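Long-range contact in COMB10 (Helicobacter pylori, PDB 2BHV), which probably serves as a VirB10-type core subunit of the Com type IV secretion system, its periplasmic domain contributing to the envelope-spanning channel: residues Ile48-Ile53 with Val64-Ser70. Residue numbers count along the deposited sequence, not the author numbering.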
loop_
_atom_site.group_PDB
_atom_site.type_symbol
_atom_site.label_atom_id
_atom_site.label_comp_id
_atom_site.label_asym_id
_atom_site.label_seq_id
_atom_site.Cartn_x
_atom_site.Cartn_y
_atom_site.Cartn_z
ATOM N N ILE A 48 28.624 8.255 -14.980
ATOM C CA ILE A 48 29.362 7.103 -15.488
ATOM C C ILE A 48 28.374 5.998 -15.859
ATOM O O ILE A 48 27.830 5.324 -14.988
ATOM C CB ILE A 48 30.350 6.573 -14.450
ATOM C CG1 ILE A 48 31.307 7.667 -14.006
ATOM C CG2 ILE A 48 31.109 5.382 -14.997
ATOM C CD1 ILE A 48 31.928 7.397 -12.673
ATOM N N PRO A 49 28.132 5.813 -17.159
ATOM C CA PRO A 49 27.163 4.815 -17.565
ATOM C C PRO A 49 27.721 3.396 -17.421
ATOM O O PRO A 49 28.857 3.121 -17.805
ATOM C CB PRO A 49 26.912 5.158 -19.022
ATOM C CG PRO A 49 28.178 5.773 -19.469
ATOM C CD PRO A 49 28.748 6.489 -18.307
ATOM N N ALA A 50 26.920 2.510 -16.851
ATOM C CA ALA A 50 27.328 1.134 -16.651
ATOM C C ALA A 50 26.115 0.223 -16.735
ATOM O O ALA A 50 24.976 0.663 -16.566
ATOM C CB ALA A 50 28.032 0.970 -15.314
ATOM N N PHE A 51 26.365 -1.045 -17.019
ATOM C CA PHE A 51 25.335 -2.057 -16.962
ATOM C C PHE A 51 25.698 -3.118 -15.934
ATOM O O PHE A 51 26.882 -3.385 -15.712
ATOM C CB PHE A 51 25.077 -2.680 -18.344
ATOM C CG PHE A 51 26.252 -3.450 -18.923
ATOM C CD1 PHE A 51 26.405 -4.810 -18.666
ATOM C CD2 PHE A 51 27.171 -2.824 -19.766
ATOM C CE1 PHE A 51 27.469 -5.526 -19.211
ATOM C CE2 PHE A 51 28.231 -3.524 -20.303
ATOM C CZ PHE A 51 28.381 -4.877 -20.030
ATOM N N LEU A 52 24.677 -3.711 -15.307
ATOM C CA LEU A 52 24.891 -4.699 -14.260
ATOM C C LEU A 52 25.150 -6.067 -14.835
ATOM O O LEU A 52 24.379 -6.542 -15.669
ATOM C CB LEU A 52 23.680 -4.782 -13.358
ATOM C CG LEU A 52 23.253 -3.555 -12.559
ATOM C CD1 LEU A 52 22.056 -3.915 -11.696
ATOM C CD2 LEU A 52 24.397 -3.015 -11.697
ATOM N N ILE A 53 26.237 -6.695 -14.380
ATOM C CA ILE A 53 26.580 -8.067 -14.750
ATOM C C ILE A 53 25.885 -9.022 -13.796
ATOM O O ILE A 53 25.519 -10.121 -14.172
ATOM C CB ILE A 53 28.112 -8.290 -14.724
ATOM C CG1 ILE A 53 28.778 -7.459 -15.819
ATOM C CG2 ILE A 53 28.460 -9.754 -14.906
ATOM C CD1 ILE A 53 30.242 -7.165 -15.553
ATOM N N VAL A 64 27.416 -6.782 -6.068
ATOM C CA VAL A 64 27.013 -6.442 -7.431
ATOM C C VAL A 64 28.218 -6.041 -8.257
ATOM O O VAL A 64 29.119 -5.363 -7.759
ATOM C CB VAL A 64 25.942 -5.301 -7.467
ATOM C CG1 VAL A 64 26.483 -4.006 -6.898
ATOM C CG2 VAL A 64 25.447 -5.076 -8.865
ATOM N N ILE A 65 28.236 -6.474 -9.516
ATOM C CA ILE A 65 29.288 -6.084 -10.437
ATOM C C ILE A 65 28.675 -5.370 -11.638
ATOM O O ILE A 65 27.773 -5.888 -12.288
ATOM C CB ILE A 65 30.102 -7.296 -10.904
ATOM C CG1 ILE A 65 30.642 -8.080 -9.711
ATOM C CG2 ILE A 65 31.244 -6.857 -11.816
ATOM C CD1 ILE A 65 31.089 -9.482 -10.061
ATOM N N ALA A 66 29.161 -4.168 -11.917
ATOM C CA ALA A 66 28.759 -3.436 -13.110
ATOM C C ALA A 66 29.953 -3.245 -14.053
ATOM O O ALA A 66 31.118 -3.364 -13.655
ATOM C CB ALA A 66 28.173 -2.117 -12.734
ATOM N N GLN A 67 29.657 -2.943 -15.311
ATOM C CA GLN A 67 30.692 -2.679 -16.280
ATOM C C GLN A 67 30.525 -1.323 -16.947
ATOM O O GLN A 67 29.480 -1.015 -17.472
ATOM C CB GLN A 67 30.702 -3.765 -17.323
ATOM C CG GLN A 67 31.954 -3.736 -18.128
ATOM C CD GLN A 67 31.964 -4.755 -19.198
ATOM O OE1 GLN A 67 31.906 -4.415 -20.370
ATOM N NE2 GLN A 67 32.045 -6.023 -18.815
ATOM N N VAL A 68 31.583 -0.522 -16.928
ATOM C CA VAL A 68 31.539 0.844 -17.443
ATOM C C VAL A 68 31.428 0.831 -18.962
ATOM O O VAL A 68 32.126 0.076 -19.632
ATOM C CB VAL A 68 32.764 1.658 -16.987
ATOM C CG1 VAL A 68 32.641 3.089 -17.454
ATOM C CG2 VAL A 68 32.883 1.629 -15.484
ATOM N N GLU A 69 30.553 1.674 -19.502
ATOM C CA GLU A 69 30.199 1.592 -20.922
ATOM C C GLU A 69 31.027 2.450 -21.870
ATOM O O GLU A 69 30.961 2.260 -23.077
ATOM C CB GLU A 69 28.714 1.867 -21.120
ATOM C CG GLU A 69 27.847 0.778 -20.568
ATOM C CD GLU A 69 26.406 0.973 -20.901
ATOM O OE1 GLU A 69 26.050 0.942 -22.087
ATOM O OE2 GLU A 69 25.611 1.157 -19.965
ATOM N N SER A 70 31.803 3.383 -21.331
ATOM C CA SER A 70 32.628 4.278 -22.150
ATOM C C SER A 70 33.708 4.938 -21.313
ATOM O O SER A 70 33.577 5.032 -20.091
ATOM C CB SER A 70 31.763 5.355 -22.805
ATOM O OG SER A 70 30.950 6.002 -21.846
#
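Start at the middle of the two strands, where Phe51 faces Gln67 as a hydrogen-bonded antiparallel pair: Phe51 N reaches Gln67 O at 3.1 Å and Gln67 N returns to Phe51 O at 2.8 Å. Ala50 opposite Val68 and Leu52 opposite Ala66 are the non-hydrogen-bonded pairs, with CA atoms 4.3 and 4.2 Å apart. On their face the small methyls of Ala50 and Ala66 meet, CB to CB at 4.0 Å, making a shallow hollow between larger bumps. At one end Ile48 CG2 rests on Val68 CG1 (3.7 Å); at the other, Leu52 CD2 drops onto Val64 CG2 (3.7 Å) while also touching Ala66 CB (4.0 Å). Trp107, on strand 103-111, packs against Val64 and Ala66 from this buried side. Strands 48-52 and 62-68 are antiparallel neighbours inside the large mixed sheet of the VirB10-family periplasmic domain, flanked by 221-226 and 87-94; the chain between them passes through strand 56-57 of a smaller sheet. The axes of 48-52 and 64-68 lie 45° short of exactly antiparallel, so the strands are markedly twisted against each other. Turn to the other face and the relief is taller. Phe51, with chi1 near +60°, lays its ring over Gln67, whose CB sits 4.0 Å from the ring centroid in a CH-pi contact, and Glu69 CG comes to the ring edge, 3.8 Å from Phe51 CD2. The carboxylate of Glu69 goes on to a salt bridge with Arg221. Hydrogen bonds from the first residues beyond the strands, Ile53 N to Ile65 O (2.7 Å) and Glu69 N to Pro49 O (2.8 Å), continue the pairing at both ends, while Ile53 CD1 lies 3.9 Å from both Ile65 CG2 and Gln67 CB.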